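Pentalenene synthase (Streptomyces chartreusis NRRL 3882, PDB 6Q4S) probably converts (2E,6E)-farnesyl diphosphate into the bicyclic sesquiterpenol 7-epi-alpha-eudesmol, a magnesium-dependent cyclisation that begins with loss of the diphosphate. Local coordinates at residues Glu17-Glu20 with Tyr21-Arg25; Ala98-Leu101 with Ile102-Pro105; Phe142-Ser145 with Trp146-Leu150. All blocks are in the same frame, centred on the assembly; numbering follows the deposited sequence.

Contact 1: residues Glu17-Glu20 with Tyr21-Arg25; sequences EHLE and YARAR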
loop_
_atom_site.group_PDB
_atom_site.type_symbol
_atom_site.label_atom_id
_atom_site.label_comp_id
_atom_site.label_asym_id
_atom_site.label_seq_id
_atom_site.Cartn_x
_atom_site.Cartn_y
_atom_site.Cartn_z
ATOM N N GLU A 17 -13.036 10.515 27.389
ATOM C CA GLU A 17 -12.794 11.455 28.524
ATOM C C GLU A 17 -11.602 12.388 28.330
ATOM O O GLU A 17 -11.446 13.424 29.043
ATOM C CB GLU A 17 -12.647 10.647 29.822
ATOM C CG GLU A 17 -11.340 9.875 29.941
ATOM C CD GLU A 17 -11.311 8.935 31.135
ATOM O OE1 GLU A 17 -11.855 9.313 32.211
ATOM O OE2 GLU A 17 -10.736 7.830 31.010
ATOM N N HIS A 18 -10.765 12.122 27.309
ATOM C CA HIS A 18 -9.560 12.944 27.116
ATOM C C HIS A 18 -9.680 14.117 26.210
ATOM O O HIS A 18 -8.678 14.777 25.845
ATOM C CB HIS A 18 -8.447 12.016 26.616
ATOM C CG HIS A 18 -8.292 10.818 27.466
ATOM N ND1 HIS A 18 -8.153 10.918 28.837
ATOM C CD2 HIS A 18 -8.246 9.501 27.166
ATOM C CE1 HIS A 18 -8.021 9.701 29.337
ATOM N NE2 HIS A 18 -8.094 8.821 28.348
ATOM N N LEU A 19 -10.904 14.476 25.864
ATOM C CA LEU A 19 -11.072 15.558 24.901
ATOM C C LEU A 19 -10.346 16.814 25.266
ATOM O O LEU A 19 -9.567 17.363 24.454
ATOM C CB LEU A 19 -12.579 15.812 24.681
ATOM C CG LEU A 19 -12.960 17.035 23.880
ATOM C CD1 LEU A 19 -12.354 17.008 22.472
ATOM C CD2 LEU A 19 -14.499 17.094 23.869
ATOM N N GLU A 20 -10.581 17.353 26.476
ATOM C CA GLU A 20 -9.937 18.647 26.814
ATOM C C GLU A 20 -8.426 18.524 27.031
ATOM O O GLU A 20 -7.662 19.391 26.593
ATOM C CB GLU A 20 -10.646 19.401 28.000
ATOM C CG GLU A 20 -12.095 19.829 27.720
ATOM C CD GLU A 20 -12.303 20.671 26.418
ATOM O OE1 GLU A 20 -11.406 21.443 25.995
ATOM O OE2 GLU A 20 -13.388 20.582 25.774
ATOM N N TYR A 21 -7.992 17.437 27.655
ATOM C CA TYR A 21 -6.535 17.221 27.882
ATOM C C TYR A 21 -5.780 17.238 26.500
ATOM O O TYR A 21 -4.802 17.974 26.288
ATOM C CB TYR A 21 -6.345 15.845 28.577
ATOM C CG TYR A 21 -4.920 15.389 28.596
ATOM C CD1 TYR A 21 -4.034 15.853 29.568
ATOM C CD2 TYR A 21 -4.425 14.546 27.591
ATOM C CE1 TYR A 21 -2.709 15.429 29.579
ATOM C CE2 TYR A 21 -3.093 14.149 27.579
ATOM C CZ TYR A 21 -2.238 14.613 28.577
ATOM O OH TYR A 21 -0.931 14.204 28.561
ATOM N N ALA A 22 -6.297 16.448 25.578
ATOM C CA ALA A 22 -5.651 16.271 24.237
ATOM C C ALA A 22 -5.830 17.422 23.298
ATOM O O ALA A 22 -4.867 17.832 22.591
ATOM C CB ALA A 22 -6.115 14.984 23.639
ATOM N N ARG A 23 -7.014 18.042 23.304
ATOM C CA ARG A 23 -7.248 19.291 22.549
ATOM C C ARG A 23 -6.175 20.304 22.835
ATOM O O ARG A 23 -5.640 20.930 21.944
ATOM C CB ARG A 23 -8.642 19.926 22.871
ATOM C CG ARG A 23 -9.073 21.053 21.964
ATOM C CD ARG A 23 -9.990 22.085 22.621
ATOM N NE ARG A 23 -11.201 21.461 23.109
ATOM C CZ ARG A 23 -12.234 21.150 22.329
ATOM N NH1 ARG A 23 -12.183 21.350 21.018
ATOM N NH2 ARG A 23 -13.306 20.593 22.849
ATOM N N ALA A 24 -5.891 20.523 24.111
ATOM C CA ALA A 24 -4.923 21.528 24.479
ATOM C C ALA A 24 -3.525 21.238 23.909
ATOM O O ALA A 24 -2.901 22.107 23.362
ATOM C CB ALA A 24 -4.860 21.666 26.028
ATOM N N ARG A 25 -3.061 20.023 24.027
ATOM C CA ARG A 25 -1.764 19.654 23.416
ATOM C C ARG A 25 -1.780 19.741 21.878
ATOM O O ARG A 25 -0.784 20.137 21.225
ATOM C CB ARG A 25 -1.402 18.247 23.856
ATOM C CG ARG A 25 -1.085 18.173 25.341
ATOM C CD ARG A 25 -0.715 16.775 25.755
ATOM N NE ARG A 25 0.359 16.765 26.745
ATOM C CZ ARG A 25 0.228 17.102 28.037
ATOM N NH1 ARG A 25 -0.950 17.496 28.541
ATOM N NH2 ARG A 25 1.297 17.050 28.843
HETATM O O HOH W 1 -9.325 15.706 29.335
#

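Contact 2: residues Ala98-Leu101 with Ile102-Pro105; sequences AREL and IVTP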
loop_
_atom_site.group_PDB
_atom_site.type_symbol
_atom_site.label_atom_id
_atom_site.label_comp_id
_atom_site.label_asym_id
_atom_site.label_seq_id
_atom_site.Cartn_x
_atom_site.Cartn_y
_atom_site.Cartn_z
ATOM N N ALA A 98 0.652 14.903 -1.879
ATOM C CA ALA A 98 -0.138 13.731 -1.557
ATOM C C ALA A 98 0.656 12.466 -1.717
ATOM O O ALA A 98 0.553 11.550 -0.882
ATOM C CB ALA A 98 -1.387 13.607 -2.399
ATOM N N ARG A 99 1.429 12.388 -2.791
ATOM C CA ARG A 99 2.275 11.193 -3.034
ATOM C C ARG A 99 3.362 11.010 -2.013
ATOM O O ARG A 99 3.727 9.880 -1.736
ATOM C CB ARG A 99 2.866 11.236 -4.451
ATOM C CG ARG A 99 1.740 11.027 -5.444
ATOM C CD ARG A 99 2.114 11.060 -6.910
ATOM N NE ARG A 99 0.920 10.808 -7.737
ATOM C CZ ARG A 99 0.965 10.454 -9.030
ATOM N NH1 ARG A 99 2.137 10.328 -9.652
ATOM N NH2 ARG A 99 -0.149 10.224 -9.682
ATOM N N GLU A 100 3.896 12.098 -1.439
ATOM C CA GLU A 100 4.844 12.000 -0.312
ATOM C C GLU A 100 4.113 11.449 0.887
ATOM O O GLU A 100 4.593 10.532 1.551
ATOM C CB GLU A 100 5.506 13.382 0.018
ATOM C CG GLU A 100 6.542 13.307 1.115
ATOM C CD GLU A 100 7.783 12.552 0.693
ATOM O OE1 GLU A 100 8.268 11.653 1.412
ATOM O OE2 GLU A 100 8.318 12.876 -0.394
ATOM N N LEU A 101 2.890 11.877 1.117
ATOM C CA LEU A 101 2.085 11.299 2.200
ATOM C C LEU A 101 1.764 9.813 1.972
ATOM O O LEU A 101 1.714 8.992 2.911
ATOM C CB LEU A 101 0.834 12.127 2.388
ATOM C CG LEU A 101 0.952 13.651 2.633
ATOM C CD1 LEU A 101 -0.464 14.237 2.726
ATOM C CD2 LEU A 101 1.730 13.875 3.894
ATOM N N ILE A 102 1.627 9.427 0.711
ATOM C CA ILE A 102 1.365 8.047 0.387
ATOM C C ILE A 102 2.609 7.184 0.675
ATOM O O ILE A 102 2.487 6.072 1.188
ATOM C CB ILE A 102 0.918 7.862 -1.105
ATOM C CG1 ILE A 102 -0.468 8.459 -1.264
ATOM C CG2 ILE A 102 0.892 6.374 -1.505
ATOM C CD1 ILE A 102 -0.953 8.604 -2.700
ATOM N N VAL A 103 3.802 7.649 0.355
ATOM C CA VAL A 103 4.960 6.751 0.515
ATOM C C VAL A 103 5.483 6.701 1.935
ATOM O O VAL A 103 6.215 5.825 2.264
ATOM C CB VAL A 103 6.085 7.081 -0.457
ATOM C CG1 VAL A 103 5.598 6.993 -1.886
ATOM C CG2 VAL A 103 6.664 8.443 -0.271
ATOM N N THR A 104 5.075 7.624 2.806
ATOM C CA THR A 104 5.632 7.701 4.178
ATOM C C THR A 104 5.358 6.410 4.916
ATOM O O THR A 104 6.262 5.864 5.552
ATOM C CB THR A 104 5.127 8.987 4.881
ATOM O OG1 THR A 104 5.814 10.108 4.321
ATOM C CG2 THR A 104 5.312 8.968 6.369
ATOM N N PRO A 105 4.144 5.833 4.782
ATOM C CA PRO A 105 3.973 4.536 5.434
ATOM C C PRO A 105 4.597 3.390 4.699
ATOM O O PRO A 105 4.568 2.288 5.205
ATOM C CB PRO A 105 2.468 4.330 5.456
ATOM C CG PRO A 105 1.891 5.707 5.285
ATOM C CD PRO A 105 2.857 6.422 4.403
#

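Contact 3: residues Phe142-Ser145 with Trp146-Leu150; sequences FAAS and WGRFL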
loop_
_atom_site.group_PDB
_atom_site.type_symbol
_atom_site.label_atom_id
_atom_site.label_comp_id
_atom_site.label_asym_id
_atom_site.label_seq_id
_atom_site.Cartn_x
_atom_site.Cartn_y
_atom_site.Cartn_z
ATOM N N PHE A 142 -3.341 -0.518 6.451
ATOM C CA PHE A 142 -3.461 0.930 6.649
ATOM C C PHE A 142 -2.877 1.680 5.447
ATOM O O PHE A 142 -3.477 2.629 4.890
ATOM C CB PHE A 142 -2.814 1.433 7.934
ATOM C CG PHE A 142 -2.940 2.941 8.096
ATOM C CD1 PHE A 142 -2.040 3.809 7.503
ATOM C CD2 PHE A 142 -3.980 3.471 8.784
ATOM C CE1 PHE A 142 -2.215 5.192 7.561
ATOM C CE2 PHE A 142 -4.153 4.841 8.908
ATOM C CZ PHE A 142 -3.266 5.717 8.292
ATOM N N ALA A 143 -1.704 1.253 5.043
ATOM C CA ALA A 143 -0.980 1.952 4.019
ATOM C C ALA A 143 -1.761 1.939 2.693
ATOM O O ALA A 143 -1.823 2.927 1.961
ATOM C CB ALA A 143 0.393 1.341 3.823
ATOM N N ALA A 144 -2.356 0.821 2.375
ATOM C CA ALA A 144 -3.114 0.807 1.115
ATOM C C ALA A 144 -4.413 1.601 1.284
ATOM O O ALA A 144 -4.771 2.311 0.405
ATOM C CB ALA A 144 -3.399 -0.626 0.708
ATOM N N SER A 145 -5.124 1.475 2.405
ATOM C CA SER A 145 -6.350 2.246 2.623
ATOM C C SER A 145 -6.110 3.782 2.488
ATOM O O SER A 145 -6.801 4.496 1.753
ATOM C CB SER A 145 -6.966 1.939 4.008
ATOM O OG SER A 145 -7.450 0.626 4.149
ATOM N N TRP A 146 -5.094 4.264 3.185
ATOM C CA TRP A 146 -4.670 5.665 3.184
ATOM C C TRP A 146 -4.255 6.115 1.775
ATOM O O TRP A 146 -4.622 7.191 1.319
ATOM C CB TRP A 146 -3.465 5.778 4.106
ATOM C CG TRP A 146 -2.768 7.119 4.229
ATOM C CD1 TRP A 146 -1.478 7.382 3.846
ATOM C CD2 TRP A 146 -3.221 8.310 4.874
ATOM N NE1 TRP A 146 -1.147 8.645 4.150
ATOM C CE2 TRP A 146 -2.178 9.254 4.774
ATOM C CE3 TRP A 146 -4.428 8.706 5.475
ATOM C CZ2 TRP A 146 -2.270 10.553 5.278
ATOM C CZ3 TRP A 146 -4.504 9.997 6.016
ATOM C CH2 TRP A 146 -3.440 10.908 5.870
ATOM N N GLY A 147 -3.463 5.271 1.131
ATOM C CA GLY A 147 -3.067 5.510 -0.260
ATOM C C GLY A 147 -4.215 5.619 -1.239
ATOM O O GLY A 147 -4.244 6.553 -2.061
ATOM N N ARG A 148 -5.166 4.700 -1.153
ATOM C CA ARG A 148 -6.357 4.756 -2.050
ATOM C C ARG A 148 -7.132 6.076 -1.824
ATOM O O ARG A 148 -7.516 6.750 -2.773
ATOM C CB ARG A 148 -7.285 3.563 -1.822
ATOM C CG ARG A 148 -6.720 2.219 -2.250
ATOM C CD ARG A 148 -7.719 1.097 -2.095
ATOM N NE ARG A 148 -6.994 -0.190 -2.400
ATOM C CZ ARG A 148 -6.573 -1.058 -1.516
ATOM N NH1 ARG A 148 -6.908 -0.898 -0.225
ATOM N NH2 ARG A 148 -5.836 -2.096 -1.921
ATOM N N PHE A 149 -7.252 6.486 -0.558
ATOM C CA PHE A 149 -7.866 7.722 -0.177
ATOM C C PHE A 149 -7.175 8.911 -0.818
ATOM O O PHE A 149 -7.818 9.833 -1.377
ATOM C CB PHE A 149 -7.926 7.874 1.380
ATOM C CG PHE A 149 -8.087 9.274 1.826
ATOM C CD1 PHE A 149 -9.263 9.953 1.552
ATOM C CD2 PHE A 149 -7.050 9.958 2.460
ATOM C CE1 PHE A 149 -9.449 11.255 1.999
ATOM C CE2 PHE A 149 -7.198 11.277 2.852
ATOM C CZ PHE A 149 -8.440 11.925 2.611
ATOM N N LEU A 150 -5.864 8.950 -0.707
ATOM C CA LEU A 150 -5.178 10.100 -1.177
ATOM C C LEU A 150 -5.151 10.218 -2.722
ATOM O O LEU A 150 -5.184 11.339 -3.237
ATOM C CB LEU A 150 -3.786 10.168 -0.629
ATOM C CG LEU A 150 -3.677 10.652 0.856
ATOM C CD1 LEU A 150 -2.274 10.397 1.338
ATOM C CD2 LEU A 150 -3.994 12.147 1.003
HETATM O O HOH W 2 -6.688 -1.813 2.621
#

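Contact 1: residues Glu17-Glu20 with Tyr21-Arg25
The guanidinium of Arg23 has the CD1 methyl of Leu19 over one face, 3.7 Å from Arg23 NH2, and the carboxylate of Glu20 at its edge. The grip on Glu20 is side-on and two-pronged: Arg23 NE reaches Glu20 OE1 at 2.9 Å, and Arg23 NH2 reaches Glu20 OE2 at 2.9 Å. Both oxygens lie close to the guanidinium plane and are met on their syn sides, though both nitrogens stand well out of the carboxylate plane, the two flat groups being turned 25° against each other. A bend at chi2 (-53°) folds the Glu20 chain over so that its carboxylate runs alongside the arginine. All this happens on the first turn of helix 19-32, where His18 is the N-cap residue and its carbonyl oxygen takes Ala22 N at 2.9 Å. The next backbone bonds, Arg23 N to Leu19 O and Ala24 N to Glu20 O, continue the alpha-helical pattern. One water also spans this helix start, donating to Glu17 O and accepting from Tyr21 N at 2.8 Å. Arg23 NH1 turns to a second carboxylate, Asp49, just ahead of helix 50-57, while Leu19 packs on Pro51 and Ala55 of that helix. Ala22 packs on Met66 and Val67 of helix 63-79.

Contact 2: residues Ala98-Leu101 with Ile102-Pro105
Ile102 lies back along its own helix against Ala98 and Arg99, the turn before it. Its CB sits 3.5 Å from Arg99 O; CG1 comes closer to the preceding turn, 3.3 Å from Ala98 O, and CD1 ends 3.8 Å from that same oxygen, beside Arg99 CA. With CG1 anti to the carbonyl carbon (chi1 -70°) and the chain then extended, the ethyl arm runs over the Ala98 carbonyl, which also accepts Ile102 N at 2.9 Å. Beyond the segments the side chain packs on Leu150 and Val151 of helix 136-161 and on Val103 of the second subunit. Replacing it with an alanine would probably open a gap between helix 90-103 and helix 136-161 and leave Val103 of the second subunit without part of its packing surface. This is near the C-terminal end of helix 90-103, with Thr104 and Pro105 in a 3-10 segment. Val103 N still bonds to Arg99 O at 3.1 Å, but Glu100 O is approached only weakly by Val103 N and Thr104 N, with Thr104 OG1 also 3.1 Å from Glu100 O. Pro105 has no N-H to offer, and its CD rests 3.2 Å from Leu101 O, an oxygen taken instead by the indole nitrogen of Trp123 and probably that of Trp146. The Glu100 side chain crosses that of Val103 at about a right angle, Glu100 OE1 lying 4.0 Å from Val103 CG2. That carboxylate is paired with Arg107 and with Arg99 of the second subunit, and Arg99 makes the reciprocal bridge to Glu100 there.

Contact 3: residues Phe142-Ser145 with Trp146-Leu150
Phe142 and Trp146, one helical turn apart, lie side by side and point the same way. Phe142 CE1 touches Trp146 CB at 3.7 Å and reaches Trp146 CG at 3.9 Å. The Phe142 ring and the five-membered ring of Trp146 are near parallel, 23° apart, yet slid so far that they barely overlap. Both rings leave the backbone anti to N (chi1 179° for Phe142, 176° for Trp146), which sends them down the same flank. On the indole, Leu150 CD1 sits 3.4 Å above one face, toward the rim. Arg148 stretches back along the helix from CG to NE and lays one guanidinium face over Ala144 CB, with Arg148 NH1 3.6 Å from that methyl. A water at the guanidinium edge accepts from Arg148 NH1 at 3.0 Å and donates to Ser145 OG at 3.0 Å. Regular alpha-helical backbone bonds of helix 136-161 carry these side chains. Farther out, Trp123 and Trp127 meet the aromatic pair, His185 stands edge-to-face with Trp146, and Asp188 bonds Ser145 OG. Arg148 NH2 reaches Thr140 OG1 of the second subunit. The chemistry is thus split by side of the helix: an aromatic flank turned into the helical terpene synthase fold, where the indole nitrogen turns to Leu101 O, and a polar flank whose arginine is probably held in place by the water and the subunit interface.

Along the chain the three contacts come in series, each within or at the end of a single helix: contact 1 on helix 19-32, contact 2 on helix 90-103, contact 3 on helix 136-161. Contact 1 stands apart at the surface, its centre about 28 Å from that of contact 2 and about 27 Å from that of contact 3. Contacts 2 and 3 are neighbours, with centres about 9 Å apart. Leu150 CD1 packs 3.7 Å from Leu101 CB, joining the two helices within the metal-binding family region. Both contacts also touch the second subunit, so the same pair of helices helps build the monomer's interior and the dimer interface.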